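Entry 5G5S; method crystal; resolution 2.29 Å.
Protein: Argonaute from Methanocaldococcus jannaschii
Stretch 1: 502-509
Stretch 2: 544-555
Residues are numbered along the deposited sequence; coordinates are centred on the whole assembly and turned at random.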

# COMPACT_ATOMS: atom_id res chain seq x y z
N ILE A 502 -17.97 3.61 -0.69
CA ILE A 502 -16.86 2.86 -0.14
C ILE A 502 -15.70 3.79 -0.42
O ILE A 502 -15.47 4.17 -1.58
CB ILE A 502 -16.69 1.44 -0.71
CG1 ILE A 502 -17.87 0.55 -0.24
CG2 ILE A 502 -15.31 0.87 -0.28
CD1 ILE A 502 -18.10 -0.72 -1.08
N MET A 503 -15.06 4.28 0.66
CA MET A 503 -14.02 5.28 0.54
C MET A 503 -12.68 4.78 1.05
O MET A 503 -12.55 4.41 2.21
CB MET A 503 -14.47 6.58 1.23
CG MET A 503 -15.62 7.28 0.54
SD MET A 503 -16.02 8.84 1.37
CE MET A 503 -17.38 9.44 0.37
N GLY A 504 -11.71 4.73 0.15
CA GLY A 504 -10.34 4.35 0.44
C GLY A 504 -9.59 5.57 0.88
O GLY A 504 -9.63 6.60 0.21
N LEU A 505 -8.95 5.50 2.03
CA LEU A 505 -8.27 6.65 2.58
C LEU A 505 -6.84 6.35 2.92
O LEU A 505 -6.55 5.30 3.47
CB LEU A 505 -9.06 7.15 3.83
CG LEU A 505 -8.51 8.33 4.64
CD1 LEU A 505 -8.42 9.60 3.80
CD2 LEU A 505 -9.35 8.57 5.86
N ASP A 506 -5.94 7.27 2.55
CA ASP A 506 -4.52 7.25 2.85
C ASP A 506 -4.15 8.68 3.28
O ASP A 506 -4.55 9.64 2.62
CB ASP A 506 -3.68 6.80 1.65
CG ASP A 506 -2.21 6.55 2.00
OD1 ASP A 506 -1.47 7.54 2.22
OD2 ASP A 506 -1.81 5.36 2.06
N THR A 507 -3.43 8.82 4.40
CA THR A 507 -3.04 10.11 4.97
C THR A 507 -1.52 10.25 5.17
O THR A 507 -1.01 10.13 6.28
CB THR A 507 -3.92 10.45 6.19
OG1 THR A 507 -3.97 9.32 7.06
CG2 THR A 507 -5.35 10.83 5.79
N GLY A 508 -0.82 10.50 4.05
CA GLY A 508 0.63 10.67 3.99
C GLY A 508 1.18 11.76 4.90
O GLY A 508 2.10 11.50 5.67
N LEU A 509 0.60 12.98 4.82
CA LEU A 509 0.98 14.12 5.66
C LEU A 509 -0.16 14.53 6.59
O LEU A 509 -0.42 13.86 7.58
CB LEU A 509 1.43 15.31 4.80
N ARG A 544 -2.81 16.77 13.05
CA ARG A 544 -3.04 15.57 12.24
C ARG A 544 -4.35 15.57 11.45
O ARG A 544 -5.35 16.19 11.84
CB ARG A 544 -2.93 14.30 13.11
N LEU A 545 -4.33 14.85 10.32
CA LEU A 545 -5.43 14.66 9.38
C LEU A 545 -6.23 13.39 9.81
O LEU A 545 -5.96 12.27 9.36
CB LEU A 545 -4.80 14.58 7.97
CG LEU A 545 -5.64 14.33 6.72
CD1 LEU A 545 -7.06 14.77 6.87
CD2 LEU A 545 -5.02 15.00 5.53
N HIS A 546 -7.21 13.59 10.70
CA HIS A 546 -8.07 12.55 11.28
C HIS A 546 -9.37 12.32 10.49
O HIS A 546 -9.77 13.18 9.70
CB HIS A 546 -8.35 12.87 12.77
CG HIS A 546 -8.96 14.23 13.01
ND1 HIS A 546 -8.29 15.40 12.68
CD2 HIS A 546 -10.15 14.56 13.56
CE1 HIS A 546 -9.09 16.39 13.04
NE2 HIS A 546 -10.23 15.93 13.56
N LEU A 547 -10.01 11.14 10.69
CA LEU A 547 -11.27 10.79 10.03
C LEU A 547 -12.40 11.83 10.21
O LEU A 547 -12.97 12.23 9.20
CB LEU A 547 -11.73 9.36 10.36
CG LEU A 547 -12.90 8.80 9.53
CD1 LEU A 547 -12.58 8.80 8.02
CD2 LEU A 547 -13.28 7.41 9.99
N PRO A 548 -12.71 12.36 11.43
CA PRO A 548 -13.73 13.42 11.53
C PRO A 548 -13.49 14.61 10.59
O PRO A 548 -14.44 15.08 9.96
CB PRO A 548 -13.68 13.83 13.00
CG PRO A 548 -13.18 12.60 13.70
CD PRO A 548 -12.17 12.03 12.77
N TYR A 549 -12.22 15.06 10.44
CA TYR A 549 -11.84 16.15 9.54
C TYR A 549 -12.02 15.79 8.06
O TYR A 549 -12.46 16.66 7.29
CB TYR A 549 -10.40 16.64 9.81
CG TYR A 549 -9.89 17.62 8.77
CD1 TYR A 549 -10.22 18.97 8.83
CD2 TYR A 549 -9.14 17.18 7.69
CE1 TYR A 549 -9.81 19.86 7.84
CE2 TYR A 549 -8.69 18.06 6.71
CZ TYR A 549 -9.03 19.40 6.79
OH TYR A 549 -8.56 20.25 5.82
N VAL A 550 -11.70 14.54 7.65
CA VAL A 550 -11.86 14.05 6.28
C VAL A 550 -13.33 14.20 5.86
O VAL A 550 -13.61 14.76 4.80
CB VAL A 550 -11.34 12.59 6.10
CG1 VAL A 550 -11.70 12.01 4.73
CG2 VAL A 550 -9.84 12.50 6.34
N ILE A 551 -14.26 13.74 6.72
CA ILE A 551 -15.70 13.79 6.50
C ILE A 551 -16.18 15.22 6.34
O ILE A 551 -16.92 15.51 5.39
CB ILE A 551 -16.48 12.98 7.58
CG1 ILE A 551 -16.03 11.49 7.58
CG2 ILE A 551 -17.99 13.10 7.35
CD1 ILE A 551 -16.38 10.70 8.82
N GLU A 552 -15.73 16.13 7.24
CA GLU A 552 -16.06 17.55 7.21
C GLU A 552 -15.58 18.15 5.89
O GLU A 552 -16.34 18.88 5.26
CB GLU A 552 -15.38 18.29 8.38
CG GLU A 552 -16.01 18.03 9.74
CD GLU A 552 -15.32 18.78 10.87
OE1 GLU A 552 -15.59 20.00 11.02
OE2 GLU A 552 -14.50 18.17 11.59
N TYR A 553 -14.35 17.81 5.47
CA TYR A 553 -13.72 18.27 4.23
C TYR A 553 -14.50 17.80 2.99
O TYR A 553 -14.70 18.59 2.06
CB TYR A 553 -12.25 17.79 4.15
CG TYR A 553 -11.48 18.42 3.01
CD1 TYR A 553 -10.88 19.67 3.14
CD2 TYR A 553 -11.40 17.79 1.77
CE1 TYR A 553 -10.23 20.29 2.08
CE2 TYR A 553 -10.76 18.40 0.69
CZ TYR A 553 -10.17 19.64 0.85
OH TYR A 553 -9.53 20.23 -0.20
N LEU A 554 -14.94 16.51 2.98
CA LEU A 554 -15.68 15.94 1.85
C LEU A 554 -17.04 16.59 1.66
O LEU A 554 -17.47 16.77 0.52
CB LEU A 554 -15.82 14.41 1.97
CG LEU A 554 -14.54 13.56 1.93
CD1 LEU A 554 -14.85 12.16 2.30
CD2 LEU A 554 -13.86 13.60 0.57
N GLU A 555 -17.70 16.95 2.76
CA GLU A 555 -19.02 17.58 2.77
C GLU A 555 -18.96 19.08 2.44
O GLU A 555 -19.71 19.55 1.59
CB GLU A 555 -19.73 17.30 4.13
CG GLU A 555 -21.13 17.88 4.30
CD GLU A 555 -22.22 17.30 3.41
OE1 GLU A 555 -22.45 16.07 3.48
OE2 GLU A 555 -22.86 18.07 2.66

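A strand, 502-506, lies against a helix, 547-555, at a closest axial approach of 11.3 Å, with their N-to-C directions 122° apart. That spacing leaves room for side chains from both elements and keeps the backbones from touching. The CA atoms of Met503 and Ile551 are 10.5 Å apart, those of Leu505 and Val550 9.0 Å, and those of Thr507 and Leu545 6.8 Å, so the chains draw together as the strand gives way to loop. The helix is held by i to i+4 bonds, beginning with Val550 N to His546 O at 3.1 Å. His546 occupies the N-cap position, and its ND1 donates to Arg544 O at 3.2 Å, tying the ring back to the approach segment.

Met503 and Leu505 in the strand, and Thr507 just past its end, point their CA-to-CB bonds toward the other stretch, while Ile502, Gly504 and Asp506 take no part. On the helix, Val550 and Leu554 point the same way, one turn apart, and Leu547 starts sideways but brings its end nearer.

Met503 (chi1 m, chi2 t) places SD 3.6 Å from Leu554 CD1; chi3, also t, sets only where CE goes beyond it. Leu505 CD2 lies 3.9 Å from Leu547 CD1 and 4.0 Å from Val550 CG2, and Leu505 CD1 also reaches Val550, 4.1 Å from its CG2; Leu547 and Val550, three residues apart, both pack on this side chain. Beyond the strand, Thr507 uses its methyl, CG2 lying 3.6 Å from Leu545 CG, while Leu545 CB also sits 4.5 Å from Leu509 O.

No hydrogen bond crosses between the modelled atoms, although Leu509 and Arg544 have truncated side chains. Met503 and Leu505 pack on the helix, and the loop pair Thr507 and Leu545 extends the contact past the strand's end; together the two stretches bury 296 Å².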